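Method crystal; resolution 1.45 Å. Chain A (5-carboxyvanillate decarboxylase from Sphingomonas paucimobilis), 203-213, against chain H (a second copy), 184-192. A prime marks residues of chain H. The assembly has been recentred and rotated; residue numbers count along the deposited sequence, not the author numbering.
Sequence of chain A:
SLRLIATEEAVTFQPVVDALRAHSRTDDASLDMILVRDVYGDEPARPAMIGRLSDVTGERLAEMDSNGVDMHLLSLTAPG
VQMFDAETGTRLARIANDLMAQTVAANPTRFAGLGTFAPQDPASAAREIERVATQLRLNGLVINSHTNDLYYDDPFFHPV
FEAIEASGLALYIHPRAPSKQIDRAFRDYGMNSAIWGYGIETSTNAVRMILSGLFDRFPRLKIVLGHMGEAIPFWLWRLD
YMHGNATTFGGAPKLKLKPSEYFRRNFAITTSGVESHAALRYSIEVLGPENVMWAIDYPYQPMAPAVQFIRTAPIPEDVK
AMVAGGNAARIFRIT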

# COMPACT_ATOMS: atom_id res chain seq x y z
N SER A 203 3.22 4.86 4.53
CA SER A 203 2.45 5.44 3.43
C SER A 203 1.16 6.05 3.93
O SER A 203 0.75 7.11 3.47
CB SER A 203 2.17 4.42 2.32
OG SER A 203 1.41 3.32 2.80
N THR A 204 0.49 5.39 4.87
CA THR A 204 -0.77 5.93 5.39
C THR A 204 -0.54 7.26 6.12
O THR A 204 -1.32 8.19 5.97
CB THR A 204 -1.50 4.91 6.27
OG1 THR A 204 -1.83 3.76 5.47
CG2 THR A 204 -2.78 5.49 6.84
N ASN A 205 0.53 7.34 6.90
CA ASN A 205 0.93 8.58 7.54
C ASN A 205 1.06 9.68 6.48
O ASN A 205 0.43 10.74 6.56
CB ASN A 205 2.25 8.36 8.28
CG ASN A 205 2.55 9.42 9.33
OD1 ASN A 205 1.93 10.48 9.36
ND2 ASN A 205 3.50 9.12 10.22
N ALA A 206 1.85 9.41 5.44
CA ALA A 206 2.08 10.41 4.41
C ALA A 206 0.81 10.82 3.66
O ALA A 206 0.63 12.00 3.32
CB ALA A 206 3.16 9.94 3.44
N VAL A 207 -0.05 9.85 3.36
CA VAL A 207 -1.30 10.19 2.68
C VAL A 207 -2.18 11.09 3.57
O VAL A 207 -2.79 12.04 3.07
CB VAL A 207 -2.05 8.91 2.23
CG1 VAL A 207 -3.46 9.24 1.76
CG2 VAL A 207 -1.26 8.23 1.13
N ARG A 208 -2.24 10.80 4.87
CA ARG A 208 -2.98 11.66 5.79
C ARG A 208 -2.39 13.07 5.77
O ARG A 208 -3.13 14.05 5.78
CB ARG A 208 -2.95 11.12 7.23
CG ARG A 208 -3.69 9.80 7.43
CD ARG A 208 -3.58 9.33 8.89
NE ARG A 208 -4.27 10.26 9.78
CZ ARG A 208 -5.51 10.11 10.22
NH1 ARG A 208 -6.20 9.01 9.93
NH2 ARG A 208 -6.07 11.04 10.98
N MET A 209 -1.06 13.16 5.74
CA MET A 209 -0.41 14.48 5.70
C MET A 209 -0.85 15.26 4.47
O MET A 209 -1.25 16.42 4.56
CB MET A 209 1.11 14.33 5.71
CG MET A 209 1.68 13.83 7.04
SD MET A 209 3.40 13.29 6.93
CE MET A 209 4.27 14.85 6.87
N ILE A 210 -0.79 14.61 3.31
CA ILE A 210 -1.19 15.27 2.08
C ILE A 210 -2.67 15.68 2.10
O ILE A 210 -3.00 16.83 1.84
CB ILE A 210 -0.91 14.38 0.87
CG1 ILE A 210 0.61 14.20 0.70
CG2 ILE A 210 -1.51 14.96 -0.40
CD1 ILE A 210 0.99 13.15 -0.31
N LEU A 211 -3.55 14.73 2.39
CA LEU A 211 -4.98 15.00 2.32
C LEU A 211 -5.47 16.01 3.35
O LEU A 211 -6.48 16.68 3.13
CB LEU A 211 -5.80 13.70 2.42
CG LEU A 211 -5.63 12.73 1.24
CD1 LEU A 211 -6.49 11.50 1.44
CD2 LEU A 211 -5.95 13.40 -0.10
N SER A 212 -4.74 16.13 4.47
CA SER A 212 -5.12 17.07 5.51
C SER A 212 -4.78 18.51 5.15
O SER A 212 -5.22 19.44 5.83
CB SER A 212 -4.44 16.72 6.83
OG SER A 212 -3.06 17.04 6.77
N GLY A 213 -3.99 18.70 4.09
CA GLY A 213 -3.59 20.04 3.68
C GLY A 213 -2.35 20.55 4.38
O GLY A 213 -2.08 21.76 4.38
N ARG H 184 -9.56 2.40 12.24
CA ARG H 184 -9.40 3.63 13.01
C ARG H 184 -8.62 4.70 12.24
O ARG H 184 -8.89 5.89 12.38
CB ARG H 184 -8.76 3.36 14.37
CG ARG H 184 -8.94 4.52 15.35
CD ARG H 184 -7.98 4.47 16.52
NE ARG H 184 -7.89 3.14 17.12
CZ ARG H 184 -7.07 2.83 18.12
NH1 ARG H 184 -7.05 1.59 18.60
NH2 ARG H 184 -6.27 3.75 18.63
N ALA H 185 -7.67 4.27 11.40
CA ALA H 185 -6.80 5.20 10.68
C ALA H 185 -7.43 5.71 9.39
O ALA H 185 -6.80 6.48 8.65
CB ALA H 185 -5.46 4.55 10.40
N PHE H 186 -8.65 5.28 9.11
CA PHE H 186 -9.31 5.57 7.83
C PHE H 186 -10.63 6.31 8.00
O PHE H 186 -11.48 6.28 7.11
CB PHE H 186 -9.50 4.28 7.03
CG PHE H 186 -8.20 3.57 6.71
CD1 PHE H 186 -7.64 2.68 7.62
CD2 PHE H 186 -7.53 3.81 5.52
CE1 PHE H 186 -6.43 2.04 7.34
CE2 PHE H 186 -6.32 3.18 5.24
CZ PHE H 186 -5.77 2.29 6.16
N ARG H 187 -10.79 6.99 9.13
CA ARG H 187 -12.04 7.70 9.42
C ARG H 187 -12.02 9.14 8.91
O ARG H 187 -13.04 9.81 8.96
CB ARG H 187 -12.32 7.70 10.93
CG ARG H 187 -12.57 6.31 11.52
CD ARG H 187 -12.56 6.38 13.04
NE ARG H 187 -11.26 6.78 13.57
CZ ARG H 187 -11.08 7.58 14.63
NH1 ARG H 187 -12.13 8.07 15.28
NH2 ARG H 187 -9.85 7.88 15.03
N ASP H 188 -10.87 9.60 8.42
CA ASP H 188 -10.73 11.01 8.04
C ASP H 188 -10.48 11.21 6.55
O ASP H 188 -9.95 10.32 5.89
CB ASP H 188 -9.59 11.65 8.83
CG ASP H 188 -9.90 11.75 10.30
OD1 ASP H 188 -10.91 12.40 10.64
OD2 ASP H 188 -9.15 11.17 11.12
N TYR H 189 -10.86 12.38 6.05
CA TYR H 189 -10.53 12.81 4.68
C TYR H 189 -11.03 11.85 3.60
O TYR H 189 -10.43 11.76 2.53
CB TYR H 189 -9.02 13.05 4.53
CG TYR H 189 -8.35 13.65 5.75
CD1 TYR H 189 -8.80 14.85 6.30
CD2 TYR H 189 -7.28 13.02 6.36
CE1 TYR H 189 -8.20 15.39 7.43
CE2 TYR H 189 -6.68 13.55 7.49
CZ TYR H 189 -7.14 14.74 8.02
OH TYR H 189 -6.54 15.28 9.15
N GLY H 190 -12.10 11.12 3.89
CA GLY H 190 -12.68 10.20 2.93
C GLY H 190 -11.84 8.95 2.69
O GLY H 190 -12.04 8.22 1.72
N MET H 191 -10.89 8.69 3.59
CA MET H 191 -9.95 7.59 3.38
C MET H 191 -10.57 6.21 3.55
O MET H 191 -9.92 5.20 3.27
CB MET H 191 -8.72 7.77 4.26
CG MET H 191 -7.89 8.96 3.83
SD MET H 191 -6.52 9.38 4.90
CE MET H 191 -5.54 7.87 4.82
N ASN H 192 -11.84 6.16 3.97
CA ASN H 192 -12.56 4.89 4.05
C ASN H 192 -12.68 4.23 2.69
O ASN H 192 -12.82 3.01 2.58
CB ASN H 192 -13.96 5.09 4.65
CG ASN H 192 -14.92 5.80 3.69
OD1 ASN H 192 -15.65 5.16 2.92
ND2 ASN H 192 -14.91 7.12 3.73
O HOH W 1 -8.84 8.34 10.95

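The chain A stretch is mostly helical. From Ser203 onward it forms the last turns of a helix that begins earlier in the chain, with regular i to i+4 bonds running from Val207 N to Ser203 O (2.9 Å) through to Ser212 N to Arg208 O (2.9 Å). The helix closes in a Schellman motif: Gly213 has positive phi (87°), and Gly213 N reaches back to Ile210 O at 3.1 Å. A side chain at these backbone angles would be jammed against the carbonyl oxygen of Ser212, which by itself calls for glycine. The facing stretch of chain H leaves a short 3-10 segment at Ala185′ and then follows an irregular path. Beyond that segment it contains a type I' turn from Asp188′ to Met191′, closed by Met191′ N to Asp188′ O (3.0 Å), with Tyr189′ and Gly190′ both at positive phi. The backbones come nearest at this turn, where the CA atoms of Leu211 and Tyr189′ lie 6.4 Å apart; the CA atoms of Thr204 and Ala185′ are 8.1 Å apart.

Arg208 makes the polar link and has the largest area covered by the opposing stretch. Its CA-to-CB bond points sideways, but the extended chi2 and the turn at chi3 (66°) carry the guanidinium to chain H. There Arg208 NH2 forms a salt bridge with Asp188′ OD2 at 3.1 Å, and Arg208 NH1 makes a weak hydrogen bond to Ala185′ O at 2.9 Å, with an N-H...O angle of only 125°. Both acceptors sit at the edge of the guanidinium, near its plane, where its N-H groups point. A water reinforces this arrangement: it accepts from Arg208 NH1 (2.9 Å) and from the backbone Arg187′ N (3.0 Å), and lies within hydrogen-bonding distance of Asp188′ OD2 (2.9 Å). The arginine thus engages chain H through backbone, carboxylate and solvent together.

The aliphatic part of the same side chain packs against Met191′, with Arg208 CG 3.7 Å from Met191′ CE. Met191′ CE also approaches Val207 CG1 (3.9 Å) and Thr204 CG2 (4.2 Å), so it touches three residues spread over about one turn of the helix. Farther back along the methionine, Met191′ CG lies 3.8 Å from Leu211 CD1. Met191′ and Leu211 both direct their CA-to-CB bonds toward the opposing stretch, which favours this apolar packing.

Tyr189′ packs against Leu211 and Ser212. Tyr189′ CB is 3.9 Å from Leu211 CB, and one face of the ring lies against backbone atoms, Leu211 C and Ser212 CA. The phenol extends far enough for Tyr189′ OH to come within 3.4 Å of Ser212 CB; this is a packing contact with a carbon atom; Ser212 OG donates to Met209 O at 2.9 Å. At the other end, Phe186′ points its CA-to-CB bond away, yet its ring returns to place Phe186′ CZ 4.3 Å from Thr204 OG1, a looser contact. In all, the two stretches bury 488 Å².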